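PDB 4US5: luciferase-like monooxygenase from Streptomyces bottropensis, which probably acts as a flavin-utilising monooxygenase of the bacterial luciferase type, incorporating oxygen from O2 into a substrate. Local coordinates for residues Trp169-Ser174 against Pro187-His192; Glu201-Tyr206 against Pro221-Val226; Val239-Arg244 against Leu263-Met268. One frame throughout, in Å; residues are numbered along the deposited sequence.

Contacts 1 and 2 are successive steps round the same barrel, with centres about 6 Å apart. Strand 188-191, the second partner of contact 1, is also hydrogen-bonded to strand 221-229 of contact 2, probably through Y190 O and S224 N at 2.8 Å. W169 CZ3 of contact 1 packs on I222 CD1 of contact 2 at 3.3 Å. W169 also binds a HEPES molecule, probably from the crystallisation liquor, which may mark a pocket. Contact 3 lies at the periphery, its centre about 28 Å from that of contact 2 and about 29 Å from that of contact 1. It meets contact 2 where V226 CG1 packs on H243 CE1 at 4.0 Å.

Contact 1. Residues Trp169-Ser174 against Pro187-His192; sequences WLLGAS and PYAYAH
Strands 169-172 and 188-191 run parallel as neighbours in the barrel sheet, their axes 4.8 Å apart at the closest and inclined by 17°. Four nearly straight backbone hydrogen bonds join them, from L170 N to P187 O (3.0 Å) at one end to A191 N on G172 O (2.8 Å) at the other, with L170 and G172 each using both N and O toward the second strand. The tightest side-chain meeting is nearest the N-terminal end of the pair. W169 has CG anti to its carbonyl carbon (chi1 -78°), which lays the indole beside P187, at the entry to strand 188-191, so that P187 CB sits over the centre of the six-membered ring. This CH-pi contact measures 3.3 Å from P187 CB to the centroid of that W169 ring and stands only 11° off the ring normal. The indole also gives W169 NE1 to a sulfonate oxygen of a HEPES molecule, probably from the crystallisation liquor, and meets W44 edge-to-face; an alanine here would remove the indole and would probably loosen the packing round P187 and W44. Further along, L171 CG and A189 CB touch at 4.1 Å on one face of the sheet. The other face carries L170, Y188 and Y190, and here G172 makes room: a beta carbon on it would lie 2.9 Å from Y188 OH. The Y190 ring lies beside A173 and S174, just past the end of strand 169-172, with Y190 CE1 3.5 Å from S174 N. Y188 OH bonds to S177 OG and Y190 OH to T195 O. The arrangement is a beta-alpha-beta crossover of the TIM barrel: S174 caps helix 175-184, which covers L170 and Y188, helix 199-209 lies over Y190, and strands 105-110 and 221-229 flank the pair.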
loop_
_atom_site.group_PDB
_atom_site.type_symbol
_atom_site.label_atom_id
_atom_site.label_comp_id
_atom_site.label_asym_id
_atom_site.label_seq_id
_atom_site.Cartn_x
_atom_site.Cartn_y
_atom_site.Cartn_z
ATOM N N TRP B 169 13.451 2.474 11.245
ATOM C CA TRP B 169 14.115 3.753 11.469
ATOM C C TRP B 169 13.179 4.684 12.228
ATOM O O TRP B 169 11.956 4.685 11.994
ATOM C CB TRP B 169 14.486 4.440 10.138
ATOM C CG TRP B 169 15.687 3.894 9.464
ATOM C CD1 TRP B 169 15.760 2.715 8.757
ATOM C CD2 TRP B 169 16.994 4.467 9.404
ATOM N NE1 TRP B 169 17.005 2.529 8.280
ATOM C CE2 TRP B 169 17.790 3.598 8.639
ATOM C CE3 TRP B 169 17.584 5.609 9.953
ATOM C CZ2 TRP B 169 19.122 3.836 8.405
ATOM C CZ3 TRP B 169 18.895 5.858 9.678
ATOM C CH2 TRP B 169 19.667 4.963 8.937
ATOM N N LEU B 170 13.736 5.512 13.103
ATOM C CA LEU B 170 12.949 6.550 13.762
ATOM C C LEU B 170 13.341 7.897 13.194
ATOM O O LEU B 170 14.529 8.237 13.129
ATOM C CB LEU B 170 13.177 6.550 15.266
ATOM C CG LEU B 170 12.360 7.564 16.041
ATOM C CD1 LEU B 170 10.868 7.379 15.770
ATOM C CD2 LEU B 170 12.613 7.428 17.540
ATOM N N LEU B 171 12.331 8.642 12.774
ATOM C CA LEU B 171 12.517 9.998 12.287
ATOM C C LEU B 171 12.105 10.928 13.382
ATOM O O LEU B 171 11.038 10.755 13.990
ATOM C CB LEU B 171 11.647 10.276 11.055
ATOM C CG LEU B 171 12.185 9.727 9.734
ATOM C CD1 LEU B 171 12.123 8.184 9.684
ATOM C CD2 LEU B 171 11.402 10.329 8.600
ATOM N N GLY B 172 12.922 11.939 13.622
ATOM C CA GLY B 172 12.554 12.963 14.633
ATOM C C GLY B 172 12.975 14.362 14.270
ATOM O O GLY B 172 13.789 14.586 13.334
ATOM N N ALA B 173 12.461 15.320 15.034
ATOM C CA ALA B 173 12.804 16.714 14.878
ATOM C C ALA B 173 12.832 17.384 16.259
ATOM O O ALA B 173 12.389 18.518 16.411
ATOM C CB ALA B 173 11.790 17.381 14.004
ATOM N N SER B 174 13.381 16.658 17.220
ATOM C CA SER B 174 13.415 17.073 18.625
ATOM C C SER B 174 14.510 16.324 19.354
ATOM O O SER B 174 14.874 15.211 18.989
ATOM C CB SER B 174 12.072 16.808 19.302
ATOM O OG SER B 174 11.820 15.421 19.489
ATOM N N PRO B 187 18.248 3.107 14.411
ATOM C CA PRO B 187 18.748 4.075 13.465
ATOM C C PRO B 187 17.832 5.315 13.513
ATOM O O PRO B 187 16.645 5.184 13.767
ATOM C CB PRO B 187 18.639 3.344 12.120
ATOM C CG PRO B 187 18.626 1.895 12.457
ATOM C CD PRO B 187 17.933 1.812 13.771
ATOM N N TYR B 188 18.409 6.499 13.295
ATOM C CA TYR B 188 17.747 7.730 13.569
ATOM C C TYR B 188 17.992 8.730 12.466
ATOM O O TYR B 188 19.115 8.919 12.065
ATOM C CB TYR B 188 18.275 8.303 14.889
ATOM C CG TYR B 188 17.645 9.588 15.327
ATOM C CD1 TYR B 188 16.308 9.672 15.576
ATOM C CD2 TYR B 188 18.429 10.731 15.562
ATOM C CE1 TYR B 188 15.730 10.855 16.040
ATOM C CE2 TYR B 188 17.864 11.929 15.988
ATOM C CZ TYR B 188 16.523 11.983 16.244
ATOM O OH TYR B 188 15.950 13.138 16.707
ATOM N N ALA B 189 16.921 9.375 12.002
ATOM C CA ALA B 189 17.040 10.427 11.013
ATOM C C ALA B 189 16.470 11.711 11.584
ATOM O O ALA B 189 15.289 11.786 11.926
ATOM C CB ALA B 189 16.310 10.035 9.753
ATOM N N TYR B 190 17.318 12.724 11.707
ATOM C CA TYR B 190 16.914 14.023 12.257
ATOM C C TYR B 190 16.585 15.026 11.181
ATOM O O TYR B 190 17.417 15.324 10.309
ATOM C CB TYR B 190 18.014 14.630 13.149
ATOM C CG TYR B 190 17.568 15.879 13.884
ATOM C CD1 TYR B 190 16.904 15.795 15.079
ATOM C CD2 TYR B 190 17.817 17.143 13.364
ATOM C CE1 TYR B 190 16.494 16.947 15.759
ATOM C CE2 TYR B 190 17.412 18.294 14.025
ATOM C CZ TYR B 190 16.723 18.178 15.227
ATOM O OH TYR B 190 16.314 19.313 15.889
ATOM N N ALA B 191 15.413 15.628 11.295
ATOM C CA ALA B 191 14.977 16.672 10.358
ATOM C C ALA B 191 15.513 18.062 10.694
ATOM O O ALA B 191 14.807 18.898 11.269
ATOM C CB ALA B 191 13.440 16.696 10.256
ATOM N N HIS B 192 16.708 18.341 10.207
ATOM C CA HIS B 192 17.337 19.625 10.408
ATOM C C HIS B 192 16.481 20.757 9.839
ATOM O O HIS B 192 16.381 21.850 10.445
ATOM C CB HIS B 192 18.705 19.635 9.774
ATOM C CG HIS B 192 19.276 20.993 9.647
ATOM N ND1 HIS B 192 19.794 21.687 10.718
ATOM C CD2 HIS B 192 19.254 21.861 8.610
ATOM C CE1 HIS B 192 20.146 22.897 10.319
ATOM N NE2 HIS B 192 19.885 23.002 9.027
#

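Contact 2. Residues Glu201-Tyr206 against Pro221-Val226; sequences EAMDTY and PILSVV
M203 and Y206 press the inner side of helix 199-209 onto the start of strand 221-229, the helix-to-strand half of a beta-alpha-beta crossover in the TIM barrel. M203, a selenomethionine, does most of the touching through its terminal methyl: CE reaches P221 CB at 3.6 Å and also lies against I222 O and L223 CD1. Bends at chi2 (-76°) and chi3 (-89°) curl the chain so that CE, rather than SE, meets the strand. Y206 comes in edge first. Its CG is anti to the backbone N (chi1 173°), and CE2 stands 3.9 Å from P221 CB, with the proline ring meeting the edge of the phenol instead of stacking on it.

One shell out, Y206 OH is held by L186 O and the backbone N of R220, which fixes the ring beside the strand start, while Y190 packs against M203 and helix 291-305 supports L223 from M301 and T305. On the side of the helix turned to helix 175-184, E201 O accepts hydrogen bonds from both T205 N and T205 OG1, the hydroxyl sitting 2.8 Å from E201 O and well above the carbonyl plane.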
loop_
_atom_site.group_PDB
_atom_site.type_symbol
_atom_site.label_atom_id
_atom_site.label_comp_id
_atom_site.label_asym_id
_atom_site.label_seq_id
_atom_site.Cartn_x
_atom_site.Cartn_y
_atom_site.Cartn_z
ATOM N N GLU B 201 22.611 19.531 19.057
ATOM C CA GLU B 201 22.319 18.893 20.349
ATOM C C GLU B 201 21.665 17.535 20.173
ATOM O O GLU B 201 22.023 16.561 20.861
ATOM C CB GLU B 201 21.437 19.790 21.242
ATOM C CG GLU B 201 21.098 19.173 22.589
ATOM C CD GLU B 201 20.162 20.003 23.459
ATOM O OE1 GLU B 201 19.838 21.155 23.109
ATOM O OE2 GLU B 201 19.753 19.493 24.515
ATOM N N ALA B 202 20.683 17.461 19.277
ATOM C CA ALA B 202 19.965 16.221 19.033
ATOM C C ALA B 202 20.880 15.114 18.548
ATOM O O ALA B 202 20.825 14.013 19.069
ATOM C CB ALA B 202 18.813 16.442 18.050
HETATM N N MSE B 203 21.736 15.409 17.583
HETATM C CA MSE B 203 22.616 14.423 17.024
HETATM C C MSE B 203 23.695 14.031 18.043
HETATM O O MSE B 203 24.090 12.873 18.122
HETATM C CB MSE B 203 23.188 14.894 15.703
HETATM C CG MSE B 203 22.058 15.109 14.658
HETATM SE SE MSE B 203 21.437 13.359 13.973
HETATM C CE MSE B 203 22.708 13.188 12.487
ATOM N N ASP B 204 24.164 14.998 18.828
ATOM C CA ASP B 204 25.107 14.686 19.953
ATOM C C ASP B 204 24.452 13.744 20.955
ATOM O O ASP B 204 25.056 12.749 21.350
ATOM C CB ASP B 204 25.536 15.973 20.665
ATOM C CG ASP B 204 26.592 16.755 19.888
ATOM O OD1 ASP B 204 27.149 16.209 18.926
ATOM O OD2 ASP B 204 26.856 17.933 20.250
ATOM N N THR B 205 23.227 14.070 21.354
ATOM C CA THR B 205 22.456 13.290 22.324
ATOM C C THR B 205 22.194 11.873 21.861
ATOM O O THR B 205 22.366 10.899 22.627
ATOM C CB THR B 205 21.124 13.980 22.637
ATOM O OG1 THR B 205 21.401 15.233 23.269
ATOM C CG2 THR B 205 20.257 13.155 23.573
ATOM N N TYR B 206 21.809 11.728 20.594
ATOM C CA TYR B 206 21.603 10.412 20.008
ATOM C C TYR B 206 22.835 9.523 20.166
ATOM O O TYR B 206 22.737 8.368 20.611
ATOM C CB TYR B 206 21.260 10.528 18.498
ATOM C CG TYR B 206 21.188 9.215 17.800
ATOM C CD1 TYR B 206 20.259 8.251 18.190
ATOM C CD2 TYR B 206 21.981 8.936 16.714
ATOM C CE1 TYR B 206 20.174 7.026 17.533
ATOM C CE2 TYR B 206 21.898 7.723 16.056
ATOM C CZ TYR B 206 20.994 6.775 16.461
ATOM O OH TYR B 206 20.925 5.570 15.787
ATOM N N PRO B 221 23.159 7.458 12.376
ATOM C CA PRO B 221 22.501 8.733 12.182
ATOM C C PRO B 221 22.414 9.163 10.709
ATOM O O PRO B 221 23.410 9.110 9.971
ATOM C CB PRO B 221 23.382 9.713 13.003
ATOM C CG PRO B 221 24.596 8.947 13.442
ATOM C CD PRO B 221 24.583 7.640 12.722
ATOM N N ILE B 222 21.239 9.649 10.330
ATOM C CA ILE B 222 21.016 10.330 9.067
ATOM C C ILE B 222 20.584 11.761 9.394
ATOM O O ILE B 222 19.803 11.977 10.327
ATOM C CB ILE B 222 19.870 9.626 8.272
ATOM C CG1 ILE B 222 20.402 8.322 7.694
ATOM C CG2 ILE B 222 19.318 10.524 7.179
ATOM C CD1 ILE B 222 19.381 7.548 6.871
ATOM N N LEU B 223 21.041 12.719 8.606
ATOM C CA LEU B 223 20.569 14.077 8.700
ATOM C C LEU B 223 19.681 14.416 7.490
ATOM O O LEU B 223 20.150 14.342 6.356
ATOM C CB LEU B 223 21.764 15.011 8.723
ATOM C CG LEU B 223 21.551 16.446 9.157
ATOM C CD1 LEU B 223 21.033 16.512 10.580
ATOM C CD2 LEU B 223 22.854 17.209 9.013
ATOM N N SER B 224 18.407 14.713 7.735
ATOM C CA SER B 224 17.511 15.146 6.675
ATOM C C SER B 224 17.589 16.632 6.504
ATOM O O SER B 224 17.421 17.395 7.472
ATOM C CB SER B 224 16.084 14.684 6.919
ATOM O OG SER B 224 16.076 13.279 6.984
ATOM N N VAL B 225 17.821 17.043 5.272
ATOM C CA VAL B 225 18.104 18.415 4.915
ATOM C C VAL B 225 17.356 18.756 3.640
ATOM O O VAL B 225 17.271 17.935 2.739
ATOM C CB VAL B 225 19.613 18.654 4.659
ATOM C CG1 VAL B 225 20.380 18.726 5.971
ATOM C CG2 VAL B 225 20.211 17.594 3.743
ATOM N N VAL B 226 16.846 19.982 3.570
ATOM C CA VAL B 226 16.424 20.562 2.332
ATOM C C VAL B 226 17.631 21.140 1.612
ATOM O O VAL B 226 18.483 21.863 2.210
ATOM C CB VAL B 226 15.383 21.663 2.554
ATOM C CG1 VAL B 226 15.196 22.506 1.320
ATOM C CG2 VAL B 226 14.074 21.070 2.968
#

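Contact 3. Residues Val239-Arg244 against Leu263-Met268; sequences VYATHR and LAVAEM
R244 lies against M268 at one end of this helix crossing, and two alanines form its close centre. The segments 239-244 and 263-268 cross at 61° with axes 7.8 Å apart, a separation small enough for A241 CB and A264 CB to meet at 3.7 Å. A264 CB goes further and rests against the opposing backbone, 3.3 Å from A241 O. Beside it V265 places CG2 anti to its carbonyl carbon, which turns that methyl to within 3.6 Å of A241 CB.

R244 starts with CG anti to its carbonyl carbon (chi1 -69°), runs straight through chi2, then turns at chi3 (66°). The bend turns the guanidinium so that one face is laid against the M268 side chain, with M268 CB 3.7 Å from R244 NH1. M268, a selenomethionine, is itself bent at chi2 and chi3; its CE comes beside R244 NH2 while its SE lies near the carbonyl group of R244. Within its own helix, R244 CG sits above the face of the Y240 ring, toward the rim.

In the TIM barrel, helix 233-251 follows strand 221-229, and helix 261-268 is an additional helix laid against it before the chain returns to strand 286-289. Two waters link the R244 cation to carbonyls near the C-terminal end of helix 261-268, whose partial negative charge would probably suit it. One accepts from R244 NH2 at 3.1 Å and lies 3.0 Å from M268 O, at the edge of the guanidinium in its plane. The second lies 2.9 Å from V265 O and takes a weak bond from R244 NH1. R244 NH2 also forms a salt bridge with D274 OD2.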
loop_
_atom_site.group_PDB
_atom_site.type_symbol
_atom_site.label_atom_id
_atom_site.label_comp_id
_atom_site.label_asym_id
_atom_site.label_seq_id
_atom_site.Cartn_x
_atom_site.Cartn_y
_atom_site.Cartn_z
ATOM N N VAL B 239 15.887 29.266 -8.132
ATOM C CA VAL B 239 15.106 28.022 -7.838
ATOM C C VAL B 239 14.572 28.057 -6.362
ATOM O O VAL B 239 13.432 27.660 -6.085
ATOM C CB VAL B 239 15.948 26.750 -8.124
ATOM C CG1 VAL B 239 15.156 25.486 -7.775
ATOM C CG2 VAL B 239 16.374 26.713 -9.581
ATOM N N TYR B 240 15.367 28.610 -5.448
ATOM C CA TYR B 240 15.019 28.719 -4.029
ATOM C C TYR B 240 13.886 29.707 -3.736
ATOM O O TYR B 240 13.231 29.604 -2.725
ATOM C CB TYR B 240 16.281 29.168 -3.254
ATOM C CG TYR B 240 16.135 29.318 -1.782
ATOM C CD1 TYR B 240 15.569 28.312 -0.993
ATOM C CD2 TYR B 240 16.656 30.449 -1.131
ATOM C CE1 TYR B 240 15.475 28.444 0.383
ATOM C CE2 TYR B 240 16.594 30.570 0.255
ATOM C CZ TYR B 240 16.012 29.573 0.998
ATOM O OH TYR B 240 15.927 29.728 2.359
ATOM N N ALA B 241 13.651 30.641 -4.643
ATOM C CA ALA B 241 12.633 31.660 -4.443
ATOM C C ALA B 241 11.233 31.068 -4.228
ATOM O O ALA B 241 10.439 31.590 -3.454
ATOM C CB ALA B 241 12.631 32.622 -5.616
ATOM N N THR B 242 10.934 29.977 -4.929
ATOM C CA THR B 242 9.720 29.200 -4.686
ATOM C C THR B 242 9.503 28.907 -3.216
ATOM O O THR B 242 8.413 29.144 -2.656
ATOM C CB THR B 242 9.806 27.864 -5.463
ATOM O OG1 THR B 242 9.716 28.141 -6.854
ATOM C CG2 THR B 242 8.730 26.855 -5.049
ATOM N N HIS B 243 10.543 28.408 -2.565
ATOM C CA HIS B 243 10.431 28.041 -1.177
ATOM C C HIS B 243 10.259 29.270 -0.275
ATOM O O HIS B 243 9.517 29.243 0.704
ATOM C CB HIS B 243 11.658 27.260 -0.768
ATOM C CG HIS B 243 11.400 26.293 0.325
ATOM N ND1 HIS B 243 12.309 25.339 0.686
ATOM C CD2 HIS B 243 10.317 26.100 1.111
ATOM C CE1 HIS B 243 11.809 24.610 1.668
ATOM N NE2 HIS B 243 10.583 25.025 1.910
ATOM N N ARG B 244 11.032 30.303 -0.577
ATOM C CA ARG B 244 10.964 31.534 0.158
ATOM C C ARG B 244 9.526 32.084 0.131
ATOM O O ARG B 244 8.992 32.494 1.175
ATOM C CB ARG B 244 11.939 32.537 -0.425
ATOM C CG ARG B 244 13.391 32.192 -0.216
ATOM C CD ARG B 244 14.303 33.176 -0.916
ATOM N NE ARG B 244 14.193 34.496 -0.305
ATOM C CZ ARG B 244 14.308 35.645 -0.956
ATOM N NH1 ARG B 244 14.562 35.674 -2.251
ATOM N NH2 ARG B 244 14.141 36.797 -0.283
ATOM N N LEU B 263 8.094 33.864 -10.968
ATOM C CA LEU B 263 7.083 34.598 -10.214
ATOM C C LEU B 263 7.531 34.837 -8.779
ATOM O O LEU B 263 7.365 35.936 -8.224
ATOM C CB LEU B 263 5.778 33.817 -10.193
ATOM C CG LEU B 263 4.541 34.442 -9.505
ATOM C CD1 LEU B 263 3.236 33.868 -10.065
ATOM C CD2 LEU B 263 4.554 34.260 -7.996
ATOM N N ALA B 264 8.068 33.795 -8.150
ATOM C CA ALA B 264 8.532 33.926 -6.775
ATOM C C ALA B 264 9.676 34.933 -6.638
ATOM O O ALA B 264 9.733 35.664 -5.665
ATOM C CB ALA B 264 8.943 32.550 -6.213
ATOM N N VAL B 265 10.591 34.957 -7.593
ATOM C CA VAL B 265 11.715 35.900 -7.548
ATOM C C VAL B 265 11.160 37.325 -7.495
ATOM O O VAL B 265 11.511 38.105 -6.591
ATOM C CB VAL B 265 12.660 35.737 -8.749
ATOM C CG1 VAL B 265 13.646 36.926 -8.855
ATOM C CG2 VAL B 265 13.451 34.441 -8.629
ATOM N N ALA B 266 10.234 37.620 -8.409
ATOM C CA ALA B 266 9.562 38.926 -8.476
ATOM C C ALA B 266 8.863 39.288 -7.186
ATOM O O ALA B 266 9.057 40.391 -6.664
ATOM C CB ALA B 266 8.571 38.948 -9.639
ATOM N N GLU B 267 8.072 38.366 -6.641
ATOM C CA GLU B 267 7.398 38.614 -5.362
ATOM C C GLU B 267 8.345 38.895 -4.209
ATOM O O GLU B 267 8.067 39.754 -3.367
ATOM C CB GLU B 267 6.470 37.448 -4.977
ATOM C CG GLU B 267 5.203 37.348 -5.802
ATOM C CD GLU B 267 4.359 38.615 -5.691
ATOM O OE1 GLU B 267 3.826 38.890 -4.591
ATOM O OE2 GLU B 267 4.295 39.359 -6.689
HETATM N N MSE B 268 9.438 38.130 -4.109
HETATM C CA MSE B 268 10.297 38.256 -2.938
HETATM C C MSE B 268 11.131 39.517 -3.016
HETATM O O MSE B 268 11.678 39.939 -2.016
HETATM C CB MSE B 268 11.190 37.038 -2.766
HETATM C CG MSE B 268 10.346 35.792 -2.453
HETATM SE SE MSE B 268 9.168 35.945 -0.912
HETATM C CE MSE B 268 10.462 36.405 0.492
HETATM O O HOH W 1 13.917 37.602 -5.071
HETATM O O HOH W 2 14.554 39.163 -2.265
#